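Local coordinates for glucokinase (Leishmania braziliensis MHOM/BR/75/M2904, PDB 6EDI), which probably phosphorylates D-glucose with ATP, the first step of glucose use in the cell, at residues Gly266-Ser269 with Thr270-Pro273; Val323-Leu326 with Tyr327-Ile331; Glu90-Gln93 with His94-Asn98. All blocks are in the same frame, centred on the assembly; numbering follows the deposited sequence.

Interaction 1 of 3, residues Gly266-Ser269 with Thr270-Pro273; sequences GLDS and TVAP
Leu267 and Val271 meet nearly at right angles, the CD2 methyl of Leu267 coming to 4.1 Å from CG1 of Val271. The two branches of Val271 divide the work. CG1 faces the leucine, while CG2 turns back on the chain and lies 3.4 Å from the backbone N of Asp268 and 3.7 Å from its CB. A first torsion of -171° produces this division, placing CG1 opposite the backbone N of Val271 and CG2 beside it.

Asp268 and Thr270 instead run side by side in the same direction. Their closest side-chain approach, 3.4 Å, is between CB of Asp268 and OG1 of Thr270, so the hydroxyl rests against a methylene; the nearer carboxylate oxygen, OD2 of Asp268, is 3.9 Å from OG1 of Thr270. The chain makes a beta turn here, with Ser269 and Thr270 at its centre and 5.3 Å between CA of Asp268 and CA of Val271, though no hydrogen bond joins the two halves; it lies in the loop between helices 245-259 and 281-292, at the dimer interface. Ala377 of the second subunit packs on both Leu267 and Val271, and Arg380 of that subunit donates a hydrogen bond to O of Gly266, with a long, weak ion pair to the Asp268 carboxylate. Within the same chain, O of Ser269 accepts a hydrogen bond from NE2 of Gln252, and Pro273 packs on Val251, Leu254 and Ala255 of helix 245-259.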
loop_
_atom_site.group_PDB
_atom_site.type_symbol
_atom_site.label_atom_id
_atom_site.label_comp_id
_atom_site.label_asym_id
_atom_site.label_seq_id
_atom_site.Cartn_x
_atom_site.Cartn_y
_atom_site.Cartn_z
ATOM N N GLY A 266 26.358 10.191 -4.031
ATOM C CA GLY A 266 26.767 9.601 -5.298
ATOM C C GLY A 266 25.688 9.676 -6.364
ATOM O O GLY A 266 25.432 8.707 -7.084
ATOM N N LEU A 267 25.067 10.848 -6.463
ATOM C CA LEU A 267 23.971 11.100 -7.379
ATOM C C LEU A 267 24.496 11.463 -8.768
ATOM O O LEU A 267 25.240 12.431 -8.926
ATOM C CB LEU A 267 23.105 12.223 -6.817
ATOM C CG LEU A 267 21.582 12.086 -6.818
ATOM C CD1 LEU A 267 20.969 12.861 -7.980
ATOM C CD2 LEU A 267 21.161 10.621 -6.868
ATOM N N ASP A 268 24.122 10.659 -9.760
ATOM C CA ASP A 268 24.505 10.889 -11.145
ATOM C C ASP A 268 23.343 11.482 -11.911
ATOM O O ASP A 268 22.229 11.581 -11.394
ATOM C CB ASP A 268 24.869 9.560 -11.831
ATOM C CG ASP A 268 26.261 9.089 -11.499
ATOM O OD1 ASP A 268 27.222 9.797 -11.878
ATOM O OD2 ASP A 268 26.391 8.004 -10.883
ATOM N N SER A 269 23.604 11.854 -13.158
ATOM C CA SER A 269 22.527 12.133 -14.084
ATOM C C SER A 269 22.067 10.803 -14.685
ATOM O O SER A 269 21.086 10.759 -15.433
ATOM C CB SER A 269 22.977 13.101 -15.179
ATOM O OG SER A 269 23.924 12.505 -16.045
ATOM N N THR A 270 22.767 9.718 -14.353
ATOM C CA THR A 270 22.339 8.381 -14.806
ATOM C C THR A 270 21.318 7.765 -13.856
ATOM O O THR A 270 20.722 6.739 -14.175
ATOM C CB THR A 270 23.512 7.385 -14.999
ATOM O OG1 THR A 270 23.995 6.934 -13.724
ATOM C CG2 THR A 270 24.649 8.020 -15.807
ATOM N N VAL A 271 21.127 8.401 -12.702
ATOM C CA VAL A 271 20.161 7.944 -11.701
ATOM C C VAL A 271 18.807 8.628 -11.915
ATOM O O VAL A 271 18.749 9.853 -11.932
ATOM C CB VAL A 271 20.636 8.304 -10.281
ATOM C CG1 VAL A 271 19.749 7.638 -9.234
ATOM C CG2 VAL A 271 22.100 7.917 -10.066
ATOM N N ALA A 272 17.726 7.851 -12.044
ATOM C CA ALA A 272 16.376 8.409 -12.220
ATOM C C ALA A 272 16.032 9.387 -11.098
ATOM O O ALA A 272 16.387 9.151 -9.941
ATOM C CB ALA A 272 15.343 7.311 -12.286
ATOM N N PRO A 273 15.371 10.504 -11.435
ATOM C CA PRO A 273 14.953 11.395 -10.347
ATOM C C PRO A 273 13.630 10.877 -9.830
ATOM O O PRO A 273 13.002 10.093 -10.540
ATOM C CB PRO A 273 14.776 12.743 -11.043
ATOM C CG PRO A 273 14.410 12.401 -12.464
ATOM C CD PRO A 273 15.026 11.036 -12.766
#

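Interaction 2 of 3, residues Val323-Leu326 with Tyr327-Ile331; sequences VDRL and YKNLI
Helix 317-341 is the longest helix of the chain, and within it Val323-Leu326 and Tyr327-Ile331 are joined by successive i to i+4 contacts. Four backbone bonds define the turns: N of Tyr327, Lys328, Asn329 and Leu330 donate to O of Val323, Asp324, Arg325 and Leu326 respectively. The first is nearly straight, with an N-H...O angle of 168° from Tyr327 N to Val323 O.

Val323 and Tyr327 lie alongside each other, CG1 of Val323 standing 3.9 Å from both CD2 and CE2 of the Tyr327 ring. Farther round the helix, Asp324 and Lys328 cross obliquely. Here CG of Asp324 is anti to its backbone N (chi1 -176°), and the lysine chain bends at its last torsion. CE of Lys328, not the ammonium, makes the closest approach, 3.2 Å from OD2 of Asp324; the salt bridge from NZ of Lys328 to OD1 of Asp324 is long, at 3.7 Å. The stronger partner of that carboxylate is the hydroxyl of Tyr359, hydrogen-bonded to OD1.

Arg325 and Asn329 point the same way, their guanidinium and amide planes 30° apart. A water accepts from ND2 of Asn329 at 2.8 Å and gives a weak bond to O of Arg325, linking the amide to the preceding turn.

Tyr327 OH bonds to ND2 of Asn356, while its ring meets Tyr359 and Phe360. Leu369 of helix 363-373 also packs on Tyr327; Val323 and Leu326 contact Leu284 of helix 281-292, and Arg325 and Asn329 touch Tyr250 of helix 245-259.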
loop_
_atom_site.group_PDB
_atom_site.type_symbol
_atom_site.label_atom_id
_atom_site.label_comp_id
_atom_site.label_asym_id
_atom_site.label_seq_id
_atom_site.Cartn_x
_atom_site.Cartn_y
_atom_site.Cartn_z
ATOM N N VAL A 323 3.645 24.661 -16.167
ATOM C CA VAL A 323 2.517 24.155 -15.376
ATOM C C VAL A 323 1.935 22.900 -16.002
ATOM O O VAL A 323 1.623 21.925 -15.303
ATOM C CB VAL A 323 1.409 25.215 -15.227
ATOM C CG1 VAL A 323 0.145 24.605 -14.645
ATOM C CG2 VAL A 323 1.882 26.318 -14.336
ATOM N N ASP A 324 1.767 22.930 -17.320
ATOM C CA ASP A 324 1.220 21.783 -18.040
ATOM C C ASP A 324 2.100 20.553 -17.829
ATOM O O ASP A 324 1.588 19.474 -17.527
ATOM C CB ASP A 324 1.086 22.095 -19.532
ATOM C CG ASP A 324 0.431 20.970 -20.316
ATOM O OD1 ASP A 324 -0.666 20.501 -19.929
ATOM O OD2 ASP A 324 1.026 20.554 -21.334
ATOM N N ARG A 325 3.418 20.716 -17.977
ATOM C CA ARG A 325 4.338 19.607 -17.741
ATOM C C ARG A 325 4.285 19.131 -16.290
ATOM O O ARG A 325 4.386 17.924 -16.016
ATOM C CB ARG A 325 5.781 19.962 -18.144
ATOM C CG ARG A 325 6.697 18.734 -18.157
ATOM C CD ARG A 325 8.172 19.033 -18.364
ATOM N NE ARG A 325 8.457 19.689 -19.639
ATOM C CZ ARG A 325 8.575 19.062 -20.800
ATOM N NH1 ARG A 325 8.415 17.744 -20.874
ATOM N NH2 ARG A 325 8.833 19.752 -21.896
ATOM N N LEU A 326 4.114 20.073 -15.367
ATOM C CA LEU A 326 4.031 19.761 -13.942
ATOM C C LEU A 326 2.910 18.766 -13.672
ATOM O O LEU A 326 3.137 17.712 -13.084
ATOM C CB LEU A 326 3.796 21.031 -13.103
ATOM C CG LEU A 326 4.131 20.885 -11.608
ATOM C CD1 LEU A 326 5.639 20.879 -11.386
ATOM C CD2 LEU A 326 3.472 21.952 -10.736
ATOM N N TYR A 327 1.701 19.103 -14.107
ATOM C CA TYR A 327 0.562 18.229 -13.894
ATOM C C TYR A 327 0.528 16.996 -14.797
ATOM O O TYR A 327 -0.050 15.967 -14.435
ATOM C CB TYR A 327 -0.725 19.038 -13.978
ATOM C CG TYR A 327 -0.849 19.955 -12.797
ATOM C CD1 TYR A 327 -0.679 19.469 -11.504
ATOM C CD2 TYR A 327 -1.092 21.312 -12.965
ATOM C CE1 TYR A 327 -0.779 20.304 -10.410
ATOM C CE2 TYR A 327 -1.186 22.156 -11.876
ATOM C CZ TYR A 327 -1.029 21.641 -10.603
ATOM O OH TYR A 327 -1.127 22.465 -9.518
ATOM N N LYS A 328 1.141 17.083 -15.970
ATOM C CA LYS A 328 1.244 15.897 -16.813
ATOM C C LYS A 328 2.043 14.829 -16.074
ATOM O O LYS A 328 1.690 13.651 -16.094
ATOM C CB LYS A 328 1.883 16.236 -18.162
ATOM C CG LYS A 328 0.897 16.824 -19.179
ATOM C CD LYS A 328 1.445 16.742 -20.608
ATOM C CE LYS A 328 0.520 17.423 -21.614
ATOM N NZ LYS A 328 -0.909 17.088 -21.384
ATOM N N ASN A 329 3.107 15.261 -15.400
ATOM C CA ASN A 329 3.937 14.358 -14.608
ATOM C C ASN A 329 3.372 13.964 -13.241
ATOM O O ASN A 329 3.590 12.831 -12.782
ATOM C CB ASN A 329 5.346 14.925 -14.487
ATOM C CG ASN A 329 6.155 14.673 -15.742
ATOM O OD1 ASN A 329 6.055 13.596 -16.335
ATOM N ND2 ASN A 329 6.930 15.660 -16.171
ATOM N N LEU A 330 2.653 14.878 -12.596
ATOM C CA LEU A 330 1.891 14.488 -11.416
ATOM C C LEU A 330 0.952 13.334 -11.787
ATOM O O LEU A 330 0.881 12.320 -11.089
ATOM C CB LEU A 330 1.088 15.664 -10.861
ATOM C CG LEU A 330 0.172 15.248 -9.700
ATOM C CD1 LEU A 330 1.022 14.917 -8.479
ATOM C CD2 LEU A 330 -0.851 16.335 -9.381
ATOM N N ILE A 331 0.253 13.483 -12.906
ATOM C CA ILE A 331 -0.643 12.434 -13.377
ATOM C C ILE A 331 0.145 11.170 -13.769
ATOM O O ILE A 331 -0.315 10.037 -13.534
ATOM C CB ILE A 331 -1.557 12.948 -14.529
ATOM C CG1 ILE A 331 -2.565 13.966 -13.988
ATOM C CG2 ILE A 331 -2.289 11.796 -15.197
ATOM C CD1 ILE A 331 -3.533 13.365 -12.984
HETATM O O HOH W 1 7.447 18.101 -14.838
#

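Interaction 3 of 3, residues Glu90-Gln93 with His94-Asn98; sequences EVLQ and HLKKN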
loop_
_atom_site.group_PDB
_atom_site.type_symbol
_atom_site.label_atom_id
_atom_site.label_comp_id
_atom_site.label_asym_id
_atom_site.label_seq_id
_atom_site.Cartn_x
_atom_site.Cartn_y
_atom_site.Cartn_z
ATOM N N GLU A 90 -1.439 21.646 29.714
ATOM C CA GLU A 90 -2.148 22.927 29.825
ATOM C C GLU A 90 -3.624 22.817 29.438
ATOM O O GLU A 90 -4.474 23.492 30.019
ATOM C CB GLU A 90 -1.484 24.021 28.981
ATOM C CG GLU A 90 -0.062 24.356 29.370
ATOM C CD GLU A 90 0.240 25.840 29.248
ATOM O OE1 GLU A 90 0.431 26.334 28.114
ATOM O OE2 GLU A 90 0.280 26.514 30.298
ATOM N N VAL A 91 -3.929 21.981 28.448
ATOM C CA VAL A 91 -5.317 21.786 28.027
ATOM C C VAL A 91 -6.066 21.033 29.115
ATOM O O VAL A 91 -7.184 21.401 29.506
ATOM C CB VAL A 91 -5.406 20.994 26.708
ATOM C CG1 VAL A 91 -6.857 20.612 26.400
ATOM C CG2 VAL A 91 -4.814 21.796 25.563
ATOM N N LEU A 92 -5.419 19.986 29.612
ATOM C CA LEU A 92 -6.006 19.116 30.614
ATOM C C LEU A 92 -6.210 19.857 31.944
ATOM O O LEU A 92 -7.296 19.819 32.510
ATOM C CB LEU A 92 -5.143 17.861 30.781
ATOM C CG LEU A 92 -5.860 16.531 31.027
ATOM C CD1 LEU A 92 -7.355 16.656 30.780
ATOM C CD2 LEU A 92 -5.267 15.428 30.162
ATOM N N GLN A 93 -5.183 20.560 32.419
ATOM C CA GLN A 93 -5.311 21.343 33.649
ATOM C C GLN A 93 -6.355 22.453 33.499
ATOM O O GLN A 93 -7.025 22.817 34.467
ATOM C CB GLN A 93 -3.959 21.922 34.102
ATOM C CG GLN A 93 -2.831 20.886 34.313
ATOM C CD GLN A 93 -3.235 19.660 35.133
ATOM O OE1 GLN A 93 -2.934 18.522 34.756
ATOM N NE2 GLN A 93 -3.896 19.886 36.266
ATOM N N HIS A 94 -6.515 22.980 32.288
ATOM C CA HIS A 94 -7.522 24.017 32.060
ATOM C C HIS A 94 -8.927 23.447 32.155
ATOM O O HIS A 94 -9.828 24.098 32.679
ATOM C CB HIS A 94 -7.361 24.683 30.695
ATOM C CG HIS A 94 -8.518 25.557 30.312
ATOM N ND1 HIS A 94 -8.571 26.896 30.630
ATOM C CD2 HIS A 94 -9.664 25.283 29.644
ATOM C CE1 HIS A 94 -9.699 27.411 30.173
ATOM N NE2 HIS A 94 -10.382 26.454 29.571
ATOM N N LEU A 95 -9.121 22.245 31.611
ATOM C CA LEU A 95 -10.424 21.596 31.659
ATOM C C LEU A 95 -10.837 21.250 33.090
ATOM O O LEU A 95 -12.002 21.397 33.449
ATOM C CB LEU A 95 -10.453 20.338 30.783
ATOM C CG LEU A 95 -10.343 20.520 29.268
ATOM C CD1 LEU A 95 -10.297 19.152 28.581
ATOM C CD2 LEU A 95 -11.500 21.341 28.740
ATOM N N LYS A 96 -9.888 20.786 33.902
ATOM C CA LYS A 96 -10.188 20.431 35.292
ATOM C C LYS A 96 -10.405 21.687 36.140
ATOM O O LYS A 96 -11.139 21.658 37.127
ATOM C CB LYS A 96 -9.063 19.589 35.907
ATOM C CG LYS A 96 -8.423 18.543 34.982
ATOM C CD LYS A 96 -9.291 17.319 34.720
ATOM C CE LYS A 96 -8.528 16.032 35.017
ATOM N NZ LYS A 96 -7.113 16.126 34.537
ATOM N N LYS A 97 -9.767 22.786 35.745
ATOM C CA LYS A 97 -9.847 24.041 36.488
ATOM C C LYS A 97 -11.032 24.913 36.074
ATOM O O LYS A 97 -11.534 25.699 36.882
ATOM C CB LYS A 97 -8.565 24.861 36.320
ATOM C CG LYS A 97 -7.360 24.415 37.140
ATOM C CD LYS A 97 -6.203 25.363 36.866
ATOM C CE LYS A 97 -4.927 24.951 37.574
ATOM N NZ LYS A 97 -3.849 25.963 37.374
ATOM N N ASN A 98 -11.457 24.799 34.816
ATOM C CA ASN A 98 -12.533 25.650 34.301
ATOM C C ASN A 98 -13.814 24.910 33.903
ATOM O O ASN A 98 -14.718 25.512 33.321
ATOM C CB ASN A 98 -12.043 26.528 33.138
ATOM C CG ASN A 98 -10.967 27.509 33.557
ATOM O OD1 ASN A 98 -11.259 28.643 33.945
ATOM N ND2 ASN A 98 -9.709 27.083 33.471
#
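Val91 and Leu95 meet one turn apart near the C-terminal end of helix 84-98, which packs against the mixed sheet containing strands 51-58 and 67-75, in a fold of the ASKHA (actin-like ATPase) superfamily. Their apolar contact is loose, 4.3 Å from CG1 of Val91 to CD1 of Leu95, and Leu92 adds its own CD1 at 4.4 Å from that same Leu95 methyl. Phe56 of strand 51-58 packs on both Val91 and Leu95, and Leu26 and Leu30 of helix 26-32 also cover Leu95.

A second set of contacts pairs aliphatic groups with polar atoms. Leu92 and Lys96 converge at an angle, and repeated bends of the lysine chain, at chi2, chi3 and chi4, curl it back until NZ of Lys96 is 3.7 Å from CG of Leu92. The ammonium also has a long, weak ion pair with Glu145. On Lys97 it is the base of the chain that touches, CG of Lys97 lying 3.1 Å from O of Gln93.

Backbone hydrogen bonds run from N of His94, Leu95, Lys96 and Lys97 to O of Glu90, Val91, Leu92 and Gln93, the one from Lys97 to Gln93 being weak.

The His94 ring is held at one atom and covered on one face. Its NE2 is hydrogen-bonded to the backbone N of Ala27, and CB of Asn98 lies over that face, 3.8 Å above the plane of the His94 ring and offset toward the rim. The carbonyl O of His94 is gripped twice by Asn98, by the backbone N at 2.8 Å and by ND2 at 3.1 Å, the latter lying in the carbonyl plane on a lone pair.

In the fold
Interactions 2 and 3 are both partly buried helix turns, held by i to i+4 backbone bonds, whereas interaction 1 is a surface loop with no hydrogen bond between its halves. Only interaction 1 is reached by the second subunit. Interactions 1 and 2 share a side of the chain's centre, their nearest atoms about 9 Å apart, and both touch helix 245-259 and Met240. Interaction 3 lies on the opposite side, its centre about 49 Å from that of interaction 2, and packs on sheet strands. Polar side chains in 323-331 use a tyrosine hydroxyl, an asparagine amide and water; in 90-98 His94 and Asn98 bond to backbone atoms, while Lys96 makes a weak ion pair with Glu145.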